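Local coordinates for sensor protein (Bacteroides thetaiotaomicron, PDB 2X7X), which binds fructose through this periplasmic domain and probably passes the signal on as a histidine kinase of a hybrid two-component system, at residues Ile217-Ala223 with Leu239-Tyr245; Arg115-Ile121 with Phe150-Ile154; Asn130-Leu134 with Arg146-Phe150; Cys14-Arg20 with Val93-Ile97. All coordinates share one frame; numbering follows the deposited sequence.

Contact 1. Residues Ile217-Ala223 with Leu239-Tyr245. With FRU (beta-D-fructofuranose), chain E.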
# COMPACT_ATOMS: atom_id res chain seq x y z
N ILE A 217 -15.30 4.46 -20.35
CA ILE A 217 -14.36 4.17 -19.27
C ILE A 217 -13.12 3.50 -19.84
O ILE A 217 -13.17 2.89 -20.93
CB ILE A 217 -14.99 3.24 -18.21
CG1 ILE A 217 -15.39 1.90 -18.84
CG2 ILE A 217 -16.14 3.96 -17.45
CD1 ILE A 217 -15.49 0.79 -17.84
N PHE A 218 -12.01 3.60 -19.11
CA PHE A 218 -10.74 3.01 -19.53
C PHE A 218 -10.22 2.03 -18.49
O PHE A 218 -10.08 2.37 -17.31
CB PHE A 218 -9.68 4.09 -19.82
CG PHE A 218 -10.04 4.97 -20.99
CD1 PHE A 218 -9.51 4.71 -22.26
CD2 PHE A 218 -10.93 6.05 -20.84
CE1 PHE A 218 -9.87 5.52 -23.37
CE2 PHE A 218 -11.28 6.85 -21.93
CZ PHE A 218 -10.76 6.59 -23.18
N VAL A 219 -9.94 0.80 -18.94
CA VAL A 219 -9.39 -0.23 -18.06
C VAL A 219 -8.08 -0.79 -18.60
O VAL A 219 -7.97 -1.10 -19.78
CB VAL A 219 -10.40 -1.37 -17.77
CG1 VAL A 219 -9.85 -2.30 -16.72
CG2 VAL A 219 -11.75 -0.79 -17.31
N GLY A 220 -7.08 -0.88 -17.72
CA GLY A 220 -5.76 -1.38 -18.11
C GLY A 220 -5.28 -2.46 -17.16
O GLY A 220 -6.01 -2.86 -16.26
N ILE A 221 -4.06 -2.94 -17.38
CA ILE A 221 -3.48 -3.97 -16.52
C ILE A 221 -2.04 -3.56 -16.20
O ILE A 221 -1.37 -2.99 -17.06
CB ILE A 221 -3.50 -5.36 -17.18
CG1 ILE A 221 -4.94 -5.78 -17.51
CG2 ILE A 221 -2.89 -6.41 -16.26
CD1 ILE A 221 -5.07 -6.95 -18.47
N ASP A 222 -1.61 -3.83 -14.97
CA ASP A 222 -0.21 -3.73 -14.51
C ASP A 222 -0.19 -3.08 -13.14
O ASP A 222 0.36 -3.65 -12.19
CB ASP A 222 0.70 -2.98 -15.48
CG ASP A 222 1.25 -3.85 -16.60
OD1 ASP A 222 1.22 -5.10 -16.51
OD2 ASP A 222 1.71 -3.28 -17.61
N ALA A 223 -0.79 -1.89 -13.05
CA ALA A 223 -0.91 -1.13 -11.79
C ALA A 223 0.41 -0.86 -11.06
O ALA A 223 0.49 -1.06 -9.85
CB ALA A 223 -1.92 -1.83 -10.84
N LEU A 239 -7.38 6.61 -16.03
CA LEU A 239 -7.82 5.24 -16.02
C LEU A 239 -8.91 5.07 -14.97
O LEU A 239 -8.78 5.56 -13.84
CB LEU A 239 -6.65 4.33 -15.64
CG LEU A 239 -5.73 3.76 -16.70
CD1 LEU A 239 -4.61 3.02 -16.00
CD2 LEU A 239 -6.51 2.82 -17.59
N ASP A 240 -9.98 4.37 -15.32
CA ASP A 240 -11.00 4.11 -14.34
C ASP A 240 -10.62 2.96 -13.45
O ASP A 240 -10.97 2.95 -12.28
CB ASP A 240 -12.33 3.86 -15.00
CG ASP A 240 -12.81 5.06 -15.77
OD1 ASP A 240 -13.67 5.80 -15.23
OD2 ASP A 240 -12.32 5.27 -16.90
N ALA A 241 -9.89 2.01 -14.00
CA ALA A 241 -9.44 0.84 -13.25
C ALA A 241 -8.22 0.23 -13.91
O ALA A 241 -8.01 0.36 -15.11
CB ALA A 241 -10.57 -0.20 -13.12
N THR A 242 -7.41 -0.44 -13.10
CA THR A 242 -6.34 -1.27 -13.61
C THR A 242 -6.08 -2.43 -12.65
O THR A 242 -6.44 -2.35 -11.48
CB THR A 242 -5.06 -0.46 -13.92
OG1 THR A 242 -4.09 -1.31 -14.53
CG2 THR A 242 -4.48 0.19 -12.65
N PHE A 243 -5.50 -3.51 -13.15
CA PHE A 243 -5.31 -4.71 -12.34
C PHE A 243 -3.85 -4.94 -12.06
O PHE A 243 -3.01 -4.75 -12.95
CB PHE A 243 -5.94 -5.93 -13.01
CG PHE A 243 -7.43 -5.92 -12.92
CD1 PHE A 243 -8.07 -6.62 -11.91
CD2 PHE A 243 -8.18 -5.15 -13.81
CE1 PHE A 243 -9.46 -6.59 -11.80
CE2 PHE A 243 -9.56 -5.10 -13.72
CZ PHE A 243 -10.21 -5.83 -12.73
N ILE A 244 -3.54 -5.30 -10.82
CA ILE A 244 -2.17 -5.56 -10.41
C ILE A 244 -1.62 -6.73 -11.19
O ILE A 244 -2.15 -7.84 -11.11
CB ILE A 244 -2.07 -5.84 -8.90
CG1 ILE A 244 -2.32 -4.54 -8.11
CG2 ILE A 244 -0.71 -6.48 -8.55
CD1 ILE A 244 -2.11 -4.67 -6.61
N TYR A 245 -0.59 -6.48 -11.99
CA TYR A 245 0.17 -7.57 -12.59
C TYR A 245 1.54 -7.59 -11.92
O TYR A 245 2.43 -6.80 -12.27
CB TYR A 245 0.28 -7.42 -14.11
CG TYR A 245 0.79 -8.68 -14.78
CD1 TYR A 245 0.10 -9.90 -14.62
CD2 TYR A 245 1.94 -8.67 -15.56
CE1 TYR A 245 0.55 -11.08 -15.23
CE2 TYR A 245 2.39 -9.84 -16.18
CZ TYR A 245 1.70 -11.04 -16.01
OH TYR A 245 2.12 -12.20 -16.61
C1 FRU E . 5.93 -5.65 -19.51
C2 FRU E . 4.58 -5.96 -20.11
C3 FRU E . 3.43 -5.57 -19.19
C4 FRU E . 2.44 -6.70 -19.40
C5 FRU E . 3.39 -7.89 -19.50
C6 FRU E . 2.82 -9.11 -20.23
O1 FRU E . 6.93 -5.70 -20.52
O2 FRU E . 4.49 -5.33 -21.39
O3 FRU E . 2.89 -4.27 -19.49
O4 FRU E . 1.49 -6.81 -18.34
O5 FRU E . 4.47 -7.37 -20.28
O6 FRU E . 3.76 -10.20 -20.14
O HOH W 1 2.66 -4.04 -10.52

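Contact 2. Residues Arg115-Ile121 with Phe150-Ile154. With K (potassium ion), chain G.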
# COMPACT_ATOMS: atom_id res chain seq x y z
N ARG A 115 -10.89 -12.22 -17.08
CA ARG A 115 -12.19 -12.48 -16.51
C ARG A 115 -12.60 -11.34 -15.59
O ARG A 115 -13.68 -10.77 -15.76
CB ARG A 115 -12.14 -13.78 -15.74
CG ARG A 115 -13.47 -14.43 -15.50
CD ARG A 115 -13.40 -15.22 -14.19
NE ARG A 115 -14.47 -16.19 -14.11
CZ ARG A 115 -14.57 -17.24 -14.92
NH1 ARG A 115 -15.58 -18.10 -14.79
NH2 ARG A 115 -13.65 -17.43 -15.87
N SER A 116 -11.72 -10.99 -14.65
CA SER A 116 -11.92 -9.83 -13.78
C SER A 116 -12.18 -8.52 -14.53
O SER A 116 -13.00 -7.71 -14.10
CB SER A 116 -10.71 -9.63 -12.90
OG SER A 116 -10.57 -10.67 -11.98
N VAL A 117 -11.46 -8.30 -15.63
CA VAL A 117 -11.63 -7.10 -16.41
C VAL A 117 -13.02 -7.09 -17.02
O VAL A 117 -13.72 -6.09 -16.96
CB VAL A 117 -10.57 -6.98 -17.51
CG1 VAL A 117 -11.03 -6.03 -18.59
CG2 VAL A 117 -9.29 -6.52 -16.93
N GLY A 118 -13.43 -8.20 -17.63
CA GLY A 118 -14.77 -8.30 -18.19
C GLY A 118 -15.86 -8.09 -17.15
O GLY A 118 -16.84 -7.40 -17.42
N ASN A 119 -15.68 -8.68 -15.95
CA ASN A 119 -16.69 -8.51 -14.91
C ASN A 119 -16.77 -7.07 -14.43
O ASN A 119 -17.86 -6.55 -14.22
CB ASN A 119 -16.49 -9.48 -13.72
CG ASN A 119 -16.93 -10.93 -14.03
OD1 ASN A 119 -17.76 -11.19 -14.91
ND2 ASN A 119 -16.33 -11.88 -13.31
N TYR A 120 -15.63 -6.42 -14.27
CA TYR A 120 -15.60 -5.05 -13.81
C TYR A 120 -16.29 -4.10 -14.80
O TYR A 120 -17.06 -3.23 -14.40
CB TYR A 120 -14.16 -4.61 -13.50
CG TYR A 120 -14.08 -3.16 -13.13
CD1 TYR A 120 -14.09 -2.75 -11.80
CD2 TYR A 120 -14.04 -2.17 -14.13
CE1 TYR A 120 -14.04 -1.40 -11.47
CE2 TYR A 120 -13.99 -0.83 -13.81
CZ TYR A 120 -13.99 -0.45 -12.48
OH TYR A 120 -13.94 0.89 -12.18
N ILE A 121 -16.02 -4.27 -16.09
CA ILE A 121 -16.67 -3.47 -17.11
C ILE A 121 -18.19 -3.72 -17.18
O ILE A 121 -18.99 -2.78 -17.29
CB ILE A 121 -16.02 -3.68 -18.49
CG1 ILE A 121 -14.54 -3.24 -18.47
CG2 ILE A 121 -16.79 -2.93 -19.57
CD1 ILE A 121 -13.73 -3.61 -19.71
N PHE A 150 -11.55 -12.55 -20.73
CA PHE A 150 -12.46 -11.44 -20.92
C PHE A 150 -13.68 -11.85 -21.74
O PHE A 150 -14.79 -11.41 -21.45
CB PHE A 150 -11.71 -10.30 -21.60
CG PHE A 150 -12.60 -9.28 -22.23
CD1 PHE A 150 -13.28 -8.37 -21.45
CD2 PHE A 150 -12.72 -9.22 -23.61
CE1 PHE A 150 -14.08 -7.41 -22.02
CE2 PHE A 150 -13.54 -8.28 -24.20
CZ PHE A 150 -14.22 -7.37 -23.41
N MET A 151 -13.47 -12.67 -22.77
CA MET A 151 -14.58 -13.20 -23.56
C MET A 151 -15.45 -14.14 -22.73
O MET A 151 -16.68 -14.15 -22.87
CB MET A 151 -14.10 -13.91 -24.83
CG MET A 151 -13.50 -12.98 -25.89
SD MET A 151 -14.47 -11.50 -26.30
CE MET A 151 -15.47 -12.06 -27.67
N ALA A 152 -14.82 -14.91 -21.84
CA ALA A 152 -15.57 -15.85 -21.01
C ALA A 152 -16.55 -15.09 -20.10
O ALA A 152 -17.72 -15.46 -19.99
CB ALA A 152 -14.63 -16.74 -20.19
N ALA A 153 -16.05 -14.02 -19.49
CA ALA A 153 -16.83 -13.20 -18.58
C ALA A 153 -17.99 -12.53 -19.28
O ALA A 153 -19.12 -12.61 -18.81
CB ALA A 153 -15.94 -12.14 -17.91
N ILE A 154 -17.73 -11.88 -20.41
CA ILE A 154 -18.78 -11.07 -21.02
C ILE A 154 -19.78 -11.88 -21.84
O ILE A 154 -20.76 -11.33 -22.36
CB ILE A 154 -18.23 -9.87 -21.84
CG1 ILE A 154 -17.55 -10.36 -23.12
CG2 ILE A 154 -17.30 -9.02 -20.98
CD1 ILE A 154 -17.61 -9.35 -24.25
K K G . -21.84 -10.73 -24.77
O HOH W 2 -19.52 -13.13 -16.10
O HOH W 3 -19.73 -11.46 -26.26
O HOH W 4 -23.59 -13.05 -24.15

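Contact 3. Residues Asn130-Leu134 with Arg146-Phe150. With FRU (beta-D-fructofuranose), chain E.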
# COMPACT_ATOMS: atom_id res chain seq x y z
N ASN A 130 -20.99 -1.08 -25.50
CA ASN A 130 -20.02 -1.49 -26.51
C ASN A 130 -18.58 -1.33 -26.02
O ASN A 130 -18.21 -0.26 -25.51
CB ASN A 130 -20.21 -0.66 -27.77
CG ASN A 130 -21.57 -0.84 -28.40
OD1 ASN A 130 -22.16 -1.93 -28.36
ND2 ASN A 130 -22.07 0.23 -28.99
N ILE A 131 -17.79 -2.38 -26.18
CA ILE A 131 -16.40 -2.40 -25.73
C ILE A 131 -15.47 -2.53 -26.94
O ILE A 131 -15.77 -3.28 -27.88
CB ILE A 131 -16.10 -3.61 -24.80
CG1 ILE A 131 -17.16 -3.75 -23.71
CG2 ILE A 131 -14.70 -3.51 -24.18
CD1 ILE A 131 -16.95 -4.98 -22.80
N VAL A 132 -14.36 -1.80 -26.92
CA VAL A 132 -13.26 -2.08 -27.84
C VAL A 132 -12.07 -2.63 -27.05
O VAL A 132 -11.85 -2.22 -25.90
CB VAL A 132 -12.89 -0.85 -28.73
CG1 VAL A 132 -14.05 -0.49 -29.63
CG2 VAL A 132 -12.49 0.36 -27.90
N GLU A 133 -11.33 -3.58 -27.65
CA GLU A 133 -10.17 -4.24 -27.02
C GLU A 133 -8.89 -3.93 -27.76
O GLU A 133 -8.83 -4.04 -28.97
CB GLU A 133 -10.36 -5.75 -26.97
CG GLU A 133 -9.30 -6.51 -26.15
CD GLU A 133 -9.52 -8.02 -26.08
OE1 GLU A 133 -10.18 -8.59 -26.98
OE2 GLU A 133 -9.01 -8.67 -25.14
N LEU A 134 -7.86 -3.55 -27.02
CA LEU A 134 -6.53 -3.33 -27.57
C LEU A 134 -5.56 -4.29 -26.88
O LEU A 134 -5.23 -4.15 -25.70
CB LEU A 134 -6.13 -1.86 -27.39
CG LEU A 134 -7.00 -0.82 -28.14
CD1 LEU A 134 -6.94 0.57 -27.52
CD2 LEU A 134 -6.63 -0.73 -29.61
N ARG A 146 -5.52 -12.87 -21.55
CA ARG A 146 -6.26 -11.64 -21.30
C ARG A 146 -7.49 -11.50 -22.20
O ARG A 146 -8.50 -10.94 -21.80
CB ARG A 146 -5.36 -10.41 -21.37
CG ARG A 146 -4.55 -10.22 -20.10
CD ARG A 146 -3.34 -9.33 -20.28
NE ARG A 146 -2.38 -9.54 -19.21
CZ ARG A 146 -1.34 -8.75 -18.93
NH1 ARG A 146 -1.12 -7.65 -19.64
NH2 ARG A 146 -0.51 -9.09 -17.94
N HIS A 147 -7.42 -12.05 -23.41
CA HIS A 147 -8.57 -11.99 -24.30
C HIS A 147 -9.59 -13.08 -23.99
O HIS A 147 -10.79 -12.80 -23.92
CB HIS A 147 -8.15 -12.02 -25.77
CG HIS A 147 -9.29 -12.15 -26.73
ND1 HIS A 147 -10.08 -11.08 -27.09
CD2 HIS A 147 -9.76 -13.21 -27.42
CE1 HIS A 147 -11.00 -11.49 -27.95
NE2 HIS A 147 -10.82 -12.78 -28.17
N GLN A 148 -9.11 -14.30 -23.77
CA GLN A 148 -9.99 -15.46 -23.56
C GLN A 148 -10.85 -15.27 -22.31
O GLN A 148 -12.06 -15.52 -22.33
CB GLN A 148 -9.17 -16.74 -23.43
CG GLN A 148 -8.61 -17.29 -24.72
CD GLN A 148 -7.40 -18.23 -24.50
OE1 GLN A 148 -6.59 -18.43 -25.41
NE2 GLN A 148 -7.26 -18.79 -23.28
N GLY A 149 -10.20 -14.83 -21.23
CA GLY A 149 -10.84 -14.68 -19.92
C GLY A 149 -11.87 -13.59 -19.99
O GLY A 149 -12.94 -13.70 -19.40
N PHE A 150 -11.55 -12.55 -20.73
CA PHE A 150 -12.46 -11.44 -20.92
C PHE A 150 -13.68 -11.85 -21.74
O PHE A 150 -14.79 -11.41 -21.45
CB PHE A 150 -11.71 -10.30 -21.60
CG PHE A 150 -12.60 -9.28 -22.23
CD1 PHE A 150 -13.28 -8.37 -21.45
CD2 PHE A 150 -12.72 -9.22 -23.61
CE1 PHE A 150 -14.08 -7.41 -22.02
CE2 PHE A 150 -13.54 -8.28 -24.20
CZ PHE A 150 -14.22 -7.37 -23.41
C1 FRU E . 5.93 -5.65 -19.51
C2 FRU E . 4.58 -5.96 -20.11
C3 FRU E . 3.43 -5.57 -19.19
C4 FRU E . 2.44 -6.70 -19.40
C5 FRU E . 3.39 -7.89 -19.50
C6 FRU E . 2.82 -9.11 -20.23
O1 FRU E . 6.93 -5.70 -20.52
O2 FRU E . 4.49 -5.33 -21.39
O3 FRU E . 2.89 -4.27 -19.49
O4 FRU E . 1.49 -6.81 -18.34
O5 FRU E . 4.47 -7.37 -20.28
O6 FRU E . 3.76 -10.20 -20.14

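Contact 4. Residues Cys14-Arg20 with Val93-Ile97. With FRU (beta-D-fructofuranose), chain E.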
# COMPACT_ATOMS: atom_id res chain seq x y z
N CYS A 14 11.93 -10.49 -22.47
CA CYS A 14 11.32 -10.24 -23.78
C CYS A 14 11.34 -8.77 -24.20
O CYS A 14 11.31 -8.45 -25.40
CB CYS A 14 9.90 -10.80 -23.83
SG CYS A 14 8.77 -10.18 -22.53
N SER A 15 11.39 -7.88 -23.23
CA SER A 15 11.40 -6.46 -23.55
C SER A 15 11.95 -5.64 -22.41
O SER A 15 12.37 -6.19 -21.39
CB SER A 15 9.98 -5.98 -23.93
OG SER A 15 8.99 -6.51 -23.08
N ASP A 16 11.94 -4.31 -22.59
CA ASP A 16 12.47 -3.37 -21.61
C ASP A 16 11.59 -2.14 -21.42
O ASP A 16 11.34 -1.41 -22.37
CB ASP A 16 13.88 -2.93 -22.00
CG ASP A 16 14.42 -1.88 -21.08
OD1 ASP A 16 14.63 -2.21 -19.88
OD2 ASP A 16 14.60 -0.73 -21.55
N ASP A 17 11.14 -1.92 -20.19
CA ASP A 17 10.19 -0.85 -19.82
C ASP A 17 10.13 -0.76 -18.29
O ASP A 17 10.83 -1.50 -17.60
CB ASP A 17 8.79 -1.16 -20.37
CG ASP A 17 8.37 -2.62 -20.15
OD1 ASP A 17 8.05 -3.29 -21.15
OD2 ASP A 17 8.38 -3.11 -18.98
N SER A 18 9.27 0.11 -17.75
CA SER A 18 9.21 0.32 -16.30
C SER A 18 8.73 -0.90 -15.50
O SER A 18 9.04 -1.02 -14.31
CB SER A 18 8.38 1.56 -15.95
OG SER A 18 7.04 1.40 -16.35
N TRP A 19 7.98 -1.79 -16.16
CA TRP A 19 7.53 -3.03 -15.54
C TRP A 19 8.70 -4.02 -15.41
O TRP A 19 8.99 -4.50 -14.32
CB TRP A 19 6.37 -3.64 -16.33
CG TRP A 19 5.70 -4.77 -15.61
CD1 TRP A 19 4.62 -4.68 -14.78
CD2 TRP A 19 6.07 -6.15 -15.64
NE1 TRP A 19 4.30 -5.93 -14.29
CE2 TRP A 19 5.18 -6.84 -14.81
CE3 TRP A 19 7.08 -6.86 -16.30
CZ2 TRP A 19 5.25 -8.22 -14.61
CZ3 TRP A 19 7.16 -8.23 -16.10
CH2 TRP A 19 6.25 -8.90 -15.27
N ARG A 20 9.38 -4.31 -16.52
CA ARG A 20 10.62 -5.09 -16.48
C ARG A 20 11.67 -4.46 -15.53
O ARG A 20 12.25 -5.16 -14.69
CB ARG A 20 11.22 -5.30 -17.88
CG ARG A 20 10.26 -5.84 -18.93
CD ARG A 20 9.88 -7.31 -18.71
NE ARG A 20 8.65 -7.67 -19.44
CZ ARG A 20 8.04 -8.85 -19.37
NH1 ARG A 20 6.92 -9.07 -20.06
NH2 ARG A 20 8.54 -9.84 -18.62
N VAL A 93 8.97 -17.13 -16.36
CA VAL A 93 8.26 -16.06 -15.66
C VAL A 93 7.24 -15.39 -16.57
O VAL A 93 7.55 -15.09 -17.74
CB VAL A 93 9.22 -14.98 -15.12
CG1 VAL A 93 8.45 -13.99 -14.26
CG2 VAL A 93 10.29 -15.59 -14.27
N ASP A 94 6.04 -15.13 -16.02
CA ASP A 94 5.06 -14.23 -16.64
C ASP A 94 4.51 -14.76 -17.98
O ASP A 94 3.34 -15.10 -18.06
CB ASP A 94 5.64 -12.78 -16.71
CG ASP A 94 5.18 -11.99 -17.92
OD1 ASP A 94 3.96 -11.85 -18.14
OD2 ASP A 94 6.04 -11.48 -18.66
N ARG A 95 5.33 -14.83 -19.02
CA ARG A 95 4.90 -15.43 -20.27
C ARG A 95 5.29 -16.90 -20.32
O ARG A 95 6.24 -17.31 -19.66
CB ARG A 95 5.49 -14.69 -21.45
CG ARG A 95 5.24 -13.23 -21.35
CD ARG A 95 5.38 -12.53 -22.68
NE ARG A 95 5.20 -11.10 -22.48
CZ ARG A 95 5.45 -10.17 -23.39
NH1 ARG A 95 5.90 -10.50 -24.60
NH2 ARG A 95 5.25 -8.91 -23.07
N LYS A 96 4.54 -17.69 -21.09
CA LYS A 96 4.72 -19.15 -21.14
C LYS A 96 5.18 -19.62 -22.52
O LYS A 96 5.19 -18.86 -23.49
CB LYS A 96 3.38 -19.87 -20.85
CG LYS A 96 2.77 -19.75 -19.46
CD LYS A 96 1.30 -20.14 -19.60
CE LYS A 96 0.54 -20.12 -18.30
NZ LYS A 96 -0.94 -20.22 -18.55
N ILE A 97 5.53 -20.91 -22.60
CA ILE A 97 5.77 -21.58 -23.88
C ILE A 97 4.70 -22.65 -24.08
O ILE A 97 3.72 -22.71 -23.32
CB ILE A 97 7.19 -22.19 -23.97
CG1 ILE A 97 7.44 -23.17 -22.82
CG2 ILE A 97 8.24 -21.09 -23.99
CD1 ILE A 97 8.68 -24.02 -22.99
C1 FRU E . 5.93 -5.65 -19.51
C2 FRU E . 4.58 -5.96 -20.11
C3 FRU E . 3.43 -5.57 -19.19
C4 FRU E . 2.44 -6.70 -19.40
C5 FRU E . 3.39 -7.89 -19.50
C6 FRU E . 2.82 -9.11 -20.23
O1 FRU E . 6.93 -5.70 -20.52
O2 FRU E . 4.49 -5.33 -21.39
O3 FRU E . 2.89 -4.27 -19.49
O4 FRU E . 1.49 -6.81 -18.34
O5 FRU E . 4.47 -7.37 -20.28
O6 FRU E . 3.76 -10.20 -20.14

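Contact 1. Residues Ile217-Ala223 with Leu239-Tyr245
Asp240 reaches across to Ile217 and Phe218 at the start of strand 217-220. Its CG stands anti to the carbonyl carbon (chi1 -63°), which puts OD2 at Phe218 N. CB lies beside Phe218 O, to which Asp240 N also donates, CG lies near Ile217 CB, OD1 rests against the CG2 methyl of Ile217, and OD2 accepts a hydrogen bond from Phe218 N at 2.8 Å (167°), met from above the carboxylate plane. Replacing it with an alanine would probably leave Phe218 N without this acceptor and the edge beside Ile217 less well filled. Beyond, the two strands run parallel: Gly220 N donates to Ala241 O at 3.0 Å, Phe243 N to Gly220 O, Asp222 N to Phe243 O and Tyr245 N to Asp222 O. Thr242 OG1 lies beside Gly220 O but is hydrogen-bonded to Asp197. On the other face of the sheet, Val219 CG1 touches the edge of the Phe243 ring at CE2. Asp222 turns its carboxylate to the sugar, OD1 accepting from fructose O4 at 2.5 Å and OD2 from O3. This is the parallel pairing of a beta-alpha-beta unit, with helix 230-235 between the strands and ligand groups at their C-terminal ends, as in periplasmic binding proteins.

Contact 2. Residues Arg115-Ile121 with Phe150-Ile154
Gly118 receives the edge of the Phe150 ring, whose CD1 lies 3.6 Å from Gly118 CA, with Gly118 N also near the ring plane. Beside it, Ala153 CB sits 3.4 Å from Arg115 O and against Asn119 OD1, while Ile154 CG2 comes to 3.8 Å from Gly118 CA. Three side chains of helix 141-155 thus gather about one glycine. A CB here would probably crowd Ala153 CB, and the glycine is consistent with the close approach of 7.1 Å between the axes of the short segments, at a signed crossing angle of -37°. Phe150 has CG anti to its backbone N (chi1 162°), which swings the ring along helix 110-124. Its CD1 then meets Val117 CG1, and Phe150 CE1 lies 4.5 Å from Ile121 CD1. Towards the outer side, Arg115 CG touches Ala153 CB, and the extended chain carries NH2 close to Ala152 CB.

A water joins the two helices by donating to Asn119 OD1 at 2.9 Å and to Ala153 O at 2.8 Å. Further out, Ile154 O binds the potassium ion at 2.7 Å; the carbonyl oxygens of Phe157 and Ile160 complete the protein ligands, and two waters also bind the ion. On the inner side Tyr193 meets the Phe150 ring, and Ile131 of strand 128-135 touches both Phe150 and Ile121, so the helices rest on the sheet. The arrangement is a close helix-helix crossing at a small-residue site, made by two neighbouring helices of the alpha/beta periplasmic binding protein fold.

Contact 3. Residues Asn130-Leu134 with Arg146-Phe150
In the beta-alpha-beta unit of strand 128-135, helix 141-155 and strand 159-167, the helix lies against its preceding strand through a His-carboxylate hydrogen bond, Glu133 with His147. The short segments run nearly antiparallel, with axes 10.8 Å apart, so long side chains must span the gap. Glu133 does so fully extended beyond CG, which itself stands anti to the backbone N (chi1 -172°). Its OE1 accepts from His147 ND1 at 2.5 Å, with an N-H...O angle of 149°. The carboxylate and imidazole planes are nearly coplanar, 27° apart, and the carboxylate comes to the ring's edge although the two side chains cross at about a right angle. OE2 lies beside His147 CB and is hydrogen-bonded to His195, so the carboxylate is held from two histidines, and their protons would probably favour its ionised form.

One helical turn further along, Ile131 and Phe150 come from opposite directions: Ile131 CD1 approaches the ring edge in plane, 3.7 Å from Phe150 CZ, and CG2 packs on the same carbon. Glu133 OE2 lies 4.1 Å from Phe150 CD2.

At the start of the segment, Arg146 sends its extended chain away from the strand and into the sugar pocket. NH1 and NH2 both donate to fructose O4, at 3.0 and 3.1 Å, with O4 in the guanidinium plane. Arg146 NE donates a hydrogen bond to Asn110 OD1, and Tyr245 makes a cation-pi contact with this arginine. The strand-helix packing thus belongs to the Rossmann-like lobe of a periplasmic binding protein, with its helix contributing to the fructose site.

Contact 4. Residues Cys14-Arg20 with Val93-Ile97
Charge pairing leads: Arg20 grips Asp94 end-on, NH1 and NH2 both donating to OD2 at 2.9 and 3.0 Å. The arginine chain bends at its second torsion (chi2 -71°), bringing the guanidinium to Asp94. Both nitrogens come from the same face of the carboxylate plane, one on the syn and one on the anti side, with guanidinium and carboxylate 45° apart. Asp94 OD2 also accepts from Ser69, and OD1 from Tyr245.

Hydrogen bonds to fructose follow. Arg20 NE donates to O1 at 2.8 Å, an oxygen that in turn donates to Asp17 OD1. Asp94 OD1 accepts from O6 at 2.6 Å, and Arg95 NE donates to that same O6 at 2.9 Å, while Arg95 NH2 reaches O5. A lysine in place of Arg20 has no paired nitrogens or NE, and would probably leave Asp94 OD2 less firmly held and fructose O1 short of a donor.

Packing over flat faces completes the set. Cys14 SG lies 3.4 Å above the centre of the Arg95 guanidinium. It also sits over one face of Arg20, whose opposite face takes Trp19 CZ3. Trp19 CH2 touches Asp94 CB, and the indole lays a face over fructose C3.

Asp17 caps helix 18-31, its OD2 accepting from Arg20 N at 2.9 Å. The contact joins the loop after strand 8-13 and the start of that helix to the loop between strands 90-93 and 104-108, with Pro142 of helix 141-155 beside Asp94 and Arg95.

How the contacts relate
Contacts 1, 3 and 4 converge on one fructose, reached from both sheets: contact 4 belongs to the sheet with strand 90-93, while contacts 1 and 3 share the other. The pocket therefore lies between two lobes. Contact 4 meets contact 1 directly, Tyr245 OH lying 2.4 Å from Asp94 OD1 and Tyr245 O 2.9 Å from Trp19 NE1. Contact 3 touches contact 1 where Arg146 NH2 lies 3.4 Å from Tyr245 CD2. Contact 2 stands back from the sugar, Val117 being about 11 Å from it between nearest side-chain and ligand atoms, but it shares Phe150 with contact 3 and packs Val117 CG2 3.5 Å from Phe243 CE2 of contact 1.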